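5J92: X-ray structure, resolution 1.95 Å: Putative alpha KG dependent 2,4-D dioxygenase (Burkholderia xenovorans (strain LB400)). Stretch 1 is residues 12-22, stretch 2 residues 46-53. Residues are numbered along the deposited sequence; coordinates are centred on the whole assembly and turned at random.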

# COMPACT_ATOMS: atom_id res chain seq x y z
N ASN A 12 -23.06 7.94 -27.83
CA ASN A 12 -22.39 6.75 -28.35
C ASN A 12 -21.37 6.32 -27.31
O ASN A 12 -20.20 6.71 -27.33
CB ASN A 12 -21.76 7.06 -29.71
CG ASN A 12 -21.08 5.85 -30.34
OD1 ASN A 12 -21.01 4.77 -29.74
ND2 ASN A 12 -20.59 6.02 -31.57
N VAL A 13 -21.82 5.48 -26.37
CA VAL A 13 -21.03 5.06 -25.22
C VAL A 13 -20.45 3.68 -25.48
O VAL A 13 -21.19 2.75 -25.80
CB VAL A 13 -21.88 5.06 -23.94
CG1 VAL A 13 -21.02 4.64 -22.74
CG2 VAL A 13 -22.50 6.42 -23.74
N GLU A 14 -19.13 3.54 -25.30
CA GLU A 14 -18.43 2.27 -25.49
C GLU A 14 -17.62 1.98 -24.24
O GLU A 14 -16.65 2.70 -23.95
CB GLU A 14 -17.52 2.29 -26.72
CG GLU A 14 -16.67 1.03 -26.84
CD GLU A 14 -15.63 1.10 -27.96
OE1 GLU A 14 -15.31 2.20 -28.45
OE2 GLU A 14 -15.09 0.04 -28.32
N ALA A 15 -17.98 0.91 -23.52
CA ALA A 15 -17.31 0.58 -22.27
C ALA A 15 -15.83 0.31 -22.50
O ALA A 15 -15.46 -0.43 -23.42
CB ALA A 15 -17.97 -0.63 -21.63
N ALA A 16 -14.97 0.93 -21.68
CA ALA A 16 -13.54 0.60 -21.65
C ALA A 16 -13.21 -0.35 -20.52
O ALA A 16 -12.09 -0.88 -20.45
CB ALA A 16 -12.71 1.88 -21.50
N HIS A 17 -14.16 -0.52 -19.61
CA HIS A 17 -14.12 -1.35 -18.42
C HIS A 17 -15.58 -1.63 -18.11
O HIS A 17 -16.45 -0.82 -18.47
CB HIS A 17 -13.44 -0.59 -17.25
CG HIS A 17 -13.33 -1.38 -15.99
ND1 HIS A 17 -14.36 -1.48 -15.08
CD2 HIS A 17 -12.30 -2.10 -15.48
CE1 HIS A 17 -13.97 -2.24 -14.06
NE2 HIS A 17 -12.73 -2.62 -14.28
N PRO A 18 -15.91 -2.78 -17.53
CA PRO A 18 -17.34 -3.08 -17.34
C PRO A 18 -18.08 -2.03 -16.51
O PRO A 18 -19.28 -1.83 -16.72
CB PRO A 18 -17.33 -4.47 -16.67
CG PRO A 18 -15.92 -4.67 -16.22
CD PRO A 18 -15.06 -3.93 -17.19
N PHE A 19 -17.41 -1.34 -15.59
CA PHE A 19 -18.17 -0.38 -14.79
C PHE A 19 -17.43 0.89 -14.37
O PHE A 19 -18.07 1.76 -13.77
CB PHE A 19 -18.75 -1.09 -13.54
CG PHE A 19 -17.74 -1.87 -12.74
CD1 PHE A 19 -16.87 -1.23 -11.86
CD2 PHE A 19 -17.70 -3.26 -12.82
CE1 PHE A 19 -15.96 -1.96 -11.09
CE2 PHE A 19 -16.79 -4.00 -12.06
CZ PHE A 19 -15.91 -3.34 -11.19
N ILE A 20 -16.15 1.04 -14.66
CA ILE A 20 -15.41 2.23 -14.23
C ILE A 20 -15.34 3.29 -15.32
O ILE A 20 -15.48 4.48 -15.04
CB ILE A 20 -13.99 1.85 -13.76
CG1 ILE A 20 -14.04 0.93 -12.55
CG2 ILE A 20 -13.18 3.13 -13.45
CD1 ILE A 20 -12.68 0.40 -12.14
N ALA A 21 -15.09 2.88 -16.56
CA ALA A 21 -14.69 3.81 -17.60
C ALA A 21 -15.38 3.48 -18.91
O ALA A 21 -15.63 2.32 -19.23
CB ALA A 21 -13.17 3.79 -17.81
N ALA A 22 -15.67 4.53 -19.68
CA ALA A 22 -16.26 4.38 -21.00
C ALA A 22 -15.79 5.52 -21.90
O ALA A 22 -15.62 6.65 -21.44
CB ALA A 22 -17.79 4.37 -20.95
N GLY A 46 -22.77 8.81 -14.08
CA GLY A 46 -23.36 8.05 -12.98
C GLY A 46 -23.12 6.56 -13.09
O GLY A 46 -22.99 5.87 -12.07
N GLN A 47 -23.08 6.04 -14.32
CA GLN A 47 -22.71 4.65 -14.56
C GLN A 47 -21.19 4.48 -14.60
O GLN A 47 -20.63 3.71 -13.82
CB GLN A 47 -23.34 4.16 -15.87
CG GLN A 47 -22.90 2.74 -16.26
CD GLN A 47 -23.65 2.19 -17.47
OE1 GLN A 47 -24.40 2.91 -18.14
NE2 GLN A 47 -23.46 0.91 -17.76
N TYR A 48 -20.50 5.19 -15.51
CA TYR A 48 -19.05 5.13 -15.65
C TYR A 48 -18.43 6.43 -15.12
O TYR A 48 -18.37 7.42 -15.86
CB TYR A 48 -18.63 4.94 -17.11
CG TYR A 48 -19.26 3.79 -17.85
CD1 TYR A 48 -18.66 2.51 -17.83
CD2 TYR A 48 -20.42 3.97 -18.60
CE1 TYR A 48 -19.22 1.44 -18.54
CE2 TYR A 48 -20.98 2.91 -19.32
CZ TYR A 48 -20.38 1.66 -19.28
OH TYR A 48 -20.93 0.61 -19.98
N PRO A 49 -17.90 6.46 -13.90
CA PRO A 49 -17.34 7.72 -13.37
C PRO A 49 -16.09 8.22 -14.10
O PRO A 49 -15.67 9.37 -13.84
CB PRO A 49 -17.02 7.37 -11.90
CG PRO A 49 -16.93 5.90 -11.86
CD PRO A 49 -17.88 5.38 -12.91
N VAL A 50 -15.50 7.43 -15.00
CA VAL A 50 -14.41 7.86 -15.88
C VAL A 50 -14.96 7.87 -17.30
O VAL A 50 -15.40 6.83 -17.81
CB VAL A 50 -13.17 6.96 -15.80
CG1 VAL A 50 -12.06 7.47 -16.76
CG2 VAL A 50 -12.64 6.85 -14.37
N LEU A 51 -14.96 9.05 -17.94
CA LEU A 51 -15.40 9.21 -19.31
C LEU A 51 -14.24 9.71 -20.16
O LEU A 51 -13.54 10.67 -19.78
CB LEU A 51 -16.60 10.17 -19.40
CG LEU A 51 -17.90 9.74 -18.71
CD1 LEU A 51 -18.95 10.84 -18.81
CD2 LEU A 51 -18.43 8.47 -19.35
N ILE A 52 -14.04 9.08 -21.31
CA ILE A 52 -12.93 9.34 -22.21
C ILE A 52 -13.51 9.85 -23.52
O ILE A 52 -14.30 9.15 -24.17
CB ILE A 52 -12.11 8.06 -22.47
CG1 ILE A 52 -11.60 7.48 -21.16
CG2 ILE A 52 -11.00 8.34 -23.47
CD1 ILE A 52 -11.65 5.96 -21.15
N PHE A 53 -13.12 11.06 -23.91
CA PHE A 53 -13.53 11.61 -25.19
C PHE A 53 -12.32 11.60 -26.12
O PHE A 53 -11.41 12.43 -25.97
CB PHE A 53 -14.09 13.03 -25.02
CG PHE A 53 -15.19 13.14 -24.00
CD1 PHE A 53 -14.90 13.33 -22.65
CD2 PHE A 53 -16.52 13.06 -24.38
CE1 PHE A 53 -15.90 13.42 -21.70
CE2 PHE A 53 -17.54 13.16 -23.44
CZ PHE A 53 -17.23 13.34 -22.11
O HOH W 1 -21.07 -1.66 -18.78
O HOH W 2 -21.72 -0.53 -15.77

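The two stretches join as neighbouring parallel β-strands, and the Y48 ring extends the contact to the first strand of stretch 1 and to the turn between its two strands. The pairing rests on three backbone hydrogen bonds: V50 N donates to I20 O (3.0 Å, 151° at the hydrogen), A22 N to V50 O (3.0 Å, 151°) and I52 N to A22 O (2.9 Å, 156°). Both the NH and the CO of V50 and of A22 therefore face the partner strand, the alternation expected of parallel register. Two CA-H...O contacts lie between these bonds, A21 CA to V50 O at 3.1 Å and L51 CA to A22 O at 3.3 Å.

Side chains sort by sheet face. On one face A21 CB lies 3.8 Å from V50 CB, and I52 CD1 reaches to 4.3 Å from A21 CB; I20 CG2 also meets V50 CG2 at 3.9 Å. All four residues are buried, as suits their apolar side chains. On the other face A22 CB meets L51 CD2 at 4.4 Å and sits over the Y48 ring, 3.5 Å from its centroid and 15° off the normal. This is a CH-pi contact, and the small methyl of A22 permits the close approach.

Y48, with chi1 at -53° (m), has the largest area covered by the other stretch, 111 Å². V13 CG1 approaches its CE2 at 3.8 Å, and A15 CB its CE1 at 3.9 Å, while H17 O lies near the ring plane, 3.6 Å from CE1. The hydroxyl end of the ring meets an ordered water: water 1 bonds Y48 OH at 2.6 Å and donates to P18 O at 2.7 Å. Water 2 likewise donates to P18 O (2.9 Å) and accepts from Q47 NE2 (3.0 Å).

Within the turn, H17 ND1 accepts from F19 N and I20 N, each at 3.1 Å.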